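Local atomic coordinates of dihydrodipicolinate synthase (Bacillus clausii KSM-K16, PDB entry 3E96), a protein that probably catalyses the condensation of pyruvate with aspartate semialdehyde to 4-hydroxy-tetrahydrodipicolinate, a step of lysine biosynthesis. Residues Ala82-Gly87 against Ala105-Val110; Tyr128-Ile133 against Ala158-Leu163. All coordinates share one frame; numbering follows the deposited sequence.

Interaction 1: residues Ala82-Gly87 against Ala105-Val110; sequences ALVVAG and AGADAV
Asp108 and Val84 face each other where strand 109-112 comes alongside strand 83-88, and they illustrate how a side chain can stand in for backbone at the start of a parallel strand pair. Four hydrogen bonds cross the contact. Val84 N donates its N-H to Asp108 OD2 at 2.7 Å, nearly straight at 168°, toward the anti lone pair. Val84 O receives Asp108 N at 2.8 Å, in the carbonyl plane, and also a weak bond from Ala109 N. Further along, Ala86 N donates to Ala109 O at 2.8 Å, and the backbones settle into parallel pairing, Val85 beside Ala109 and Ala86 beside Val110. The carboxylate reaches Val84 because its CG stands anti to the carbonyl carbon (chi1 -63°). A water 2.6 Å from Asp108 OD2 donates both to it and to Ala82 O, so that OD2 accepts from Val84 N and the water.

Van der Waals contacts fill in round these bonds. The side chains of Leu83 and Asp108 cross at about a right angle, CD2 lying 3.6 Å from Asp108 CG. Ala86 CB touches Ala107 CB and Val110 CG1 on the face turned to the helices, where Ala102 and Val71 also meet it; Val85 and Ala109 point to the other face, into the barrel, where Val85 lies about 5 Å from the side chain of Lys167, the predicted Schiff-base lysine.

Gly106, with positive phi, ends helix 92-105 in a Schellman motif, from which the chain enters strand 109-112 of this beta-alpha-beta unit. An alanine in place of Asp108 would probably leave Val84 N without its acceptor and the bridging water less firmly held. Chemically, Asp108 grips the peptides on both sides of Val84's CA, through OD2 and its own N, before pure backbone pairing takes over.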
loop_
_atom_site.group_PDB
_atom_site.type_symbol
_atom_site.label_atom_id
_atom_site.label_comp_id
_atom_site.label_asym_id
_atom_site.label_seq_id
_atom_site.Cartn_x
_atom_site.Cartn_y
_atom_site.Cartn_z
ATOM N N ALA B 82 -6.966 -22.872 -18.265
ATOM C CA ALA B 82 -6.536 -21.499 -18.503
ATOM C C ALA B 82 -5.161 -21.257 -17.914
ATOM O O ALA B 82 -4.684 -22.036 -17.092
ATOM C CB ALA B 82 -7.547 -20.517 -17.888
ATOM N N LEU B 83 -4.518 -20.181 -18.349
ATOM C CA LEU B 83 -3.210 -19.829 -17.822
ATOM C C LEU B 83 -3.451 -19.254 -16.436
ATOM O O LEU B 83 -4.421 -18.523 -16.223
ATOM C CB LEU B 83 -2.531 -18.771 -18.696
ATOM C CG LEU B 83 -2.014 -19.218 -20.064
ATOM C CD1 LEU B 83 -1.452 -18.020 -20.822
ATOM C CD2 LEU B 83 -0.942 -20.280 -19.868
ATOM N N VAL B 84 -2.576 -19.591 -15.496
ATOM C CA VAL B 84 -2.692 -19.096 -14.132
ATOM C C VAL B 84 -1.543 -18.133 -13.858
ATOM O O VAL B 84 -0.379 -18.524 -13.893
ATOM C CB VAL B 84 -2.638 -20.259 -13.117
ATOM C CG1 VAL B 84 -2.671 -19.721 -11.693
ATOM C CG2 VAL B 84 -3.812 -21.198 -13.352
ATOM N N VAL B 85 -1.883 -16.873 -13.607
ATOM C CA VAL B 85 -0.895 -15.841 -13.320
ATOM C C VAL B 85 -1.034 -15.473 -11.848
ATOM O O VAL B 85 -2.081 -14.990 -11.419
ATOM C CB VAL B 85 -1.136 -14.593 -14.188
ATOM C CG1 VAL B 85 -0.088 -13.527 -13.871
ATOM C CG2 VAL B 85 -1.102 -14.978 -15.670
ATOM N N ALA B 86 0.023 -15.707 -11.077
ATOM C CA ALA B 86 -0.006 -15.438 -9.645
ATOM C C ALA B 86 0.444 -14.040 -9.234
ATOM O O ALA B 86 1.567 -13.622 -9.522
ATOM C CB ALA B 86 0.836 -16.486 -8.908
ATOM N N GLY B 87 -0.442 -13.321 -8.554
ATOM C CA GLY B 87 -0.094 -11.997 -8.084
ATOM C C GLY B 87 0.868 -12.132 -6.915
ATOM O O GLY B 87 0.670 -12.982 -6.037
ATOM N N ALA B 105 3.858 -24.382 -7.252
ATOM C CA ALA B 105 2.452 -24.775 -7.251
ATOM C C ALA B 105 1.939 -25.133 -8.647
ATOM O O ALA B 105 0.946 -25.848 -8.788
ATOM C CB ALA B 105 1.599 -23.658 -6.649
ATOM N N GLY B 106 2.613 -24.634 -9.676
ATOM C CA GLY B 106 2.187 -24.929 -11.032
ATOM C C GLY B 106 1.656 -23.733 -11.802
ATOM O O GLY B 106 1.035 -23.900 -12.851
ATOM N N ALA B 107 1.882 -22.526 -11.286
ATOM C CA ALA B 107 1.427 -21.321 -11.974
ATOM C C ALA B 107 2.214 -21.183 -13.272
ATOM O O ALA B 107 3.294 -21.754 -13.409
ATOM C CB ALA B 107 1.648 -20.093 -11.099
ATOM N N ASP B 108 1.675 -20.416 -14.215
ATOM C CA ASP B 108 2.320 -20.212 -15.506
ATOM C C ASP B 108 3.178 -18.959 -15.529
ATOM O O ASP B 108 4.123 -18.851 -16.311
ATOM C CB ASP B 108 1.254 -20.135 -16.595
ATOM C CG ASP B 108 0.470 -21.419 -16.720
ATOM O OD1 ASP B 108 1.065 -22.434 -17.148
ATOM O OD2 ASP B 108 -0.731 -21.420 -16.378
ATOM N N ALA B 109 2.843 -18.009 -14.665
ATOM C CA ALA B 109 3.584 -16.761 -14.582
ATOM C C ALA B 109 3.168 -16.039 -13.310
ATOM O O ALA B 109 2.288 -16.502 -12.587
ATOM C CB ALA B 109 3.272 -15.886 -15.799
ATOM N N VAL B 110 3.818 -14.913 -13.039
ATOM C CA VAL B 110 3.478 -14.099 -11.878
ATOM C C VAL B 110 3.207 -12.675 -12.337
ATOM O O VAL B 110 3.691 -12.251 -13.392
ATOM C CB VAL B 110 4.631 -14.042 -10.836
ATOM C CG1 VAL B 110 4.885 -15.420 -10.253
ATOM C CG2 VAL B 110 5.895 -13.478 -11.481
HETATM O O HOH W 1 -2.367 -23.436 -16.354
#

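Interaction 2: residues Tyr128-Ile133 against Ala158-Leu163; sequences YFRDII and APLQNL
Ile133 of helix 122-136 points its side chain at Leu160, Asn162 and Leu163, in the turn that leads into the next barrel strand. This is the outer layer of a TIM barrel, where a helix rests against the loop that joins helix 152-157 to strand 163-168, and it exemplifies how one branched residue can serve several partners by dividing its methyl groups among them. With CG1 anti to the carbonyl carbon (chi1 -66°) and the chain extended beyond it, CD1 is carried forward against two leucines. There it lies 3.9 Å from Leu160 CD1 and equally far from Leu163 CD1, both leucine side chains crossing that of Ile133 obliquely. The side chains of Ile133 and Asn162 slide past each other in opposite directions, CG2 meeting Asn162 CB at 3.9 Å. Leu160 CD1 also approaches CG2, so it lies against both branches of the isoleucine.

Leu160 has a second neighbour on the helix. Its CD1 sits 4.2 Å from Arg130 CA and close to Arg130 CG, touching the aliphatic base of the arginine while the guanidinium turns away to Asp131. The helix and turn thus meet through carbon atoms alone. Round them lie Ser140 and Ile112 of the neighbouring strands, touching Ile133, and Val142 and, from helix 152-157, Leu157, touching Leu163.

The turn itself is a type I beta turn, closed by Leu163 N to Leu160 O at 3.1 Å, which brings both leucines and Asn162 to the helix together. On the helix, the charged end of Arg130 is held by its neighbour: NE and NH2 both address Asp131 OD1 from the same face of the carboxylate, the shorter bond being NH2 to OD1 at 2.9 Å.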
loop_
_atom_site.group_PDB
_atom_site.type_symbol
_atom_site.label_atom_id
_atom_site.label_comp_id
_atom_site.label_asym_id
_atom_site.label_seq_id
_atom_site.Cartn_x
_atom_site.Cartn_y
_atom_site.Cartn_z
ATOM N N TYR B 128 13.348 -2.443 -8.187
ATOM C CA TYR B 128 12.396 -3.311 -7.504
ATOM C C TYR B 128 11.913 -4.423 -8.432
ATOM O O TYR B 128 12.039 -5.606 -8.117
ATOM C CB TYR B 128 11.191 -2.501 -7.013
ATOM C CG TYR B 128 10.141 -3.345 -6.324
ATOM C CD1 TYR B 128 10.332 -3.811 -5.025
ATOM C CD2 TYR B 128 8.970 -3.707 -6.988
ATOM C CE1 TYR B 128 9.381 -4.622 -4.401
ATOM C CE2 TYR B 128 8.015 -4.513 -6.380
ATOM C CZ TYR B 128 8.225 -4.968 -5.088
ATOM O OH TYR B 128 7.281 -5.773 -4.494
ATOM N N PHE B 129 11.360 -4.039 -9.578
ATOM C CA PHE B 129 10.860 -5.018 -10.533
ATOM C C PHE B 129 11.984 -5.873 -11.115
ATOM O O PHE B 129 11.861 -7.095 -11.215
ATOM C CB PHE B 129 10.105 -4.319 -11.666
ATOM C CG PHE B 129 8.764 -3.764 -11.252
ATOM C CD1 PHE B 129 7.807 -4.589 -10.665
ATOM C CD2 PHE B 129 8.451 -2.428 -11.477
ATOM C CE1 PHE B 129 6.546 -4.092 -10.309
ATOM C CE2 PHE B 129 7.196 -1.917 -11.126
ATOM C CZ PHE B 129 6.244 -2.757 -10.542
ATOM N N ARG B 130 13.079 -5.227 -11.501
ATOM C CA ARG B 130 14.201 -5.958 -12.078
ATOM C C ARG B 130 14.726 -7.044 -11.145
ATOM O O ARG B 130 14.908 -8.184 -11.566
ATOM C CB ARG B 130 15.342 -5.004 -12.419
ATOM C CG ARG B 130 16.535 -5.694 -13.063
ATOM C CD ARG B 130 17.785 -4.872 -12.836
ATOM N NE ARG B 130 18.001 -4.661 -11.407
ATOM C CZ ARG B 130 18.870 -3.794 -10.903
ATOM N NH1 ARG B 130 19.611 -3.051 -11.715
ATOM N NH2 ARG B 130 18.990 -3.661 -9.588
ATOM N N ASP B 131 14.967 -6.693 -9.884
ATOM C CA ASP B 131 15.491 -7.655 -8.917
ATOM C C ASP B 131 14.608 -8.887 -8.770
ATOM O O ASP B 131 15.103 -10.013 -8.713
ATOM C CB ASP B 131 15.672 -7.005 -7.541
ATOM C CG ASP B 131 16.807 -5.997 -7.512
ATOM O OD1 ASP B 131 17.618 -5.973 -8.461
ATOM O OD2 ASP B 131 16.890 -5.235 -6.524
ATOM N N ILE B 132 13.300 -8.673 -8.702
ATOM C CA ILE B 132 12.359 -9.778 -8.558
ATOM C C ILE B 132 12.316 -10.660 -9.803
ATOM O O ILE B 132 12.334 -11.888 -9.705
ATOM C CB ILE B 132 10.940 -9.247 -8.256
ATOM C CG1 ILE B 132 10.938 -8.559 -6.886
ATOM C CG2 ILE B 132 9.923 -10.390 -8.312
ATOM C CD1 ILE B 132 9.681 -7.758 -6.594
ATOM N N ILE B 133 12.255 -10.036 -10.974
ATOM C CA ILE B 133 12.205 -10.789 -12.222
ATOM C C ILE B 133 13.478 -11.615 -12.424
ATOM O O ILE B 133 13.411 -12.789 -12.787
ATOM C CB ILE B 133 12.005 -9.844 -13.431
ATOM C CG1 ILE B 133 10.625 -9.183 -13.334
ATOM C CG2 ILE B 133 12.125 -10.619 -14.740
ATOM C CD1 ILE B 133 10.373 -8.138 -14.393
ATOM N N ALA B 158 11.878 -3.536 -20.295
ATOM C CA ALA B 158 11.506 -4.283 -21.496
ATOM C C ALA B 158 12.484 -5.356 -21.980
ATOM O O ALA B 158 12.062 -6.448 -22.350
ATOM C CB ALA B 158 11.207 -3.315 -22.635
ATOM N N PRO B 159 13.795 -5.062 -21.984
ATOM C CA PRO B 159 14.796 -6.036 -22.440
ATOM C C PRO B 159 14.823 -7.357 -21.673
ATOM O O PRO B 159 15.273 -8.377 -22.197
ATOM C CB PRO B 159 16.111 -5.270 -22.303
ATOM C CG PRO B 159 15.698 -3.854 -22.521
ATOM C CD PRO B 159 14.431 -3.765 -21.706
ATOM N N LEU B 160 14.358 -7.345 -20.430
ATOM C CA LEU B 160 14.360 -8.568 -19.634
ATOM C C LEU B 160 13.607 -9.680 -20.345
ATOM O O LEU B 160 12.437 -9.534 -20.695
ATOM C CB LEU B 160 13.742 -8.315 -18.256
ATOM C CG LEU B 160 14.531 -7.374 -17.344
ATOM C CD1 LEU B 160 13.712 -7.079 -16.087
ATOM C CD2 LEU B 160 15.883 -8.001 -16.989
ATOM N N GLN B 161 14.294 -10.797 -20.560
ATOM C CA GLN B 161 13.699 -11.942 -21.235
ATOM C C GLN B 161 12.411 -12.431 -20.586
ATOM O O GLN B 161 11.471 -12.824 -21.276
ATOM C CB GLN B 161 14.707 -13.094 -21.287
ATOM C CG GLN B 161 15.746 -12.928 -22.375
ATOM C CD GLN B 161 15.148 -13.059 -23.763
ATOM O OE1 GLN B 161 15.746 -12.636 -24.752
ATOM N NE2 GLN B 161 13.964 -13.660 -23.843
ATOM N N ASN B 162 12.359 -12.404 -19.259
ATOM C CA ASN B 162 11.176 -12.884 -18.566
ATOM C C ASN B 162 10.053 -11.882 -18.344
ATOM O O ASN B 162 9.047 -12.213 -17.722
ATOM C CB ASN B 162 11.585 -13.541 -17.250
ATOM C CG ASN B 162 12.193 -14.912 -17.466
ATOM O OD1 ASN B 162 13.196 -15.270 -16.851
ATOM N ND2 ASN B 162 11.575 -15.693 -18.348
ATOM N N LEU B 163 10.215 -10.655 -18.833
ATOM C CA LEU B 163 9.133 -9.683 -18.704
ATOM C C LEU B 163 8.276 -9.951 -19.938
ATOM O O LEU B 163 8.662 -9.605 -21.061
ATOM C CB LEU B 163 9.655 -8.242 -18.727
ATOM C CG LEU B 163 8.538 -7.194 -18.616
ATOM C CD1 LEU B 163 7.868 -7.305 -17.251
ATOM C CD2 LEU B 163 9.100 -5.803 -18.809
#

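The two contacts lie in series along one TIM barrel, interaction 1 closing before interaction 2 opens. Interaction 1 joins the third and fourth strands, 83-88 and 109-112; helix 122-136 then follows strand 109-112 and presents residues 128-133 to the turn before strand 163-168, the sixth. Their centres are about 17 Å apart and their nearest atoms about 6 Å, without touching. Ile112, the last residue of the fourth strand, packs against Ile133 and so links the neighbourhoods. Together they show the two layers of the fold: a polar, strand-to-strand contact inside, near Lys167, the predicted Schiff-base lysine, and an apolar helix-to-turn contact further out.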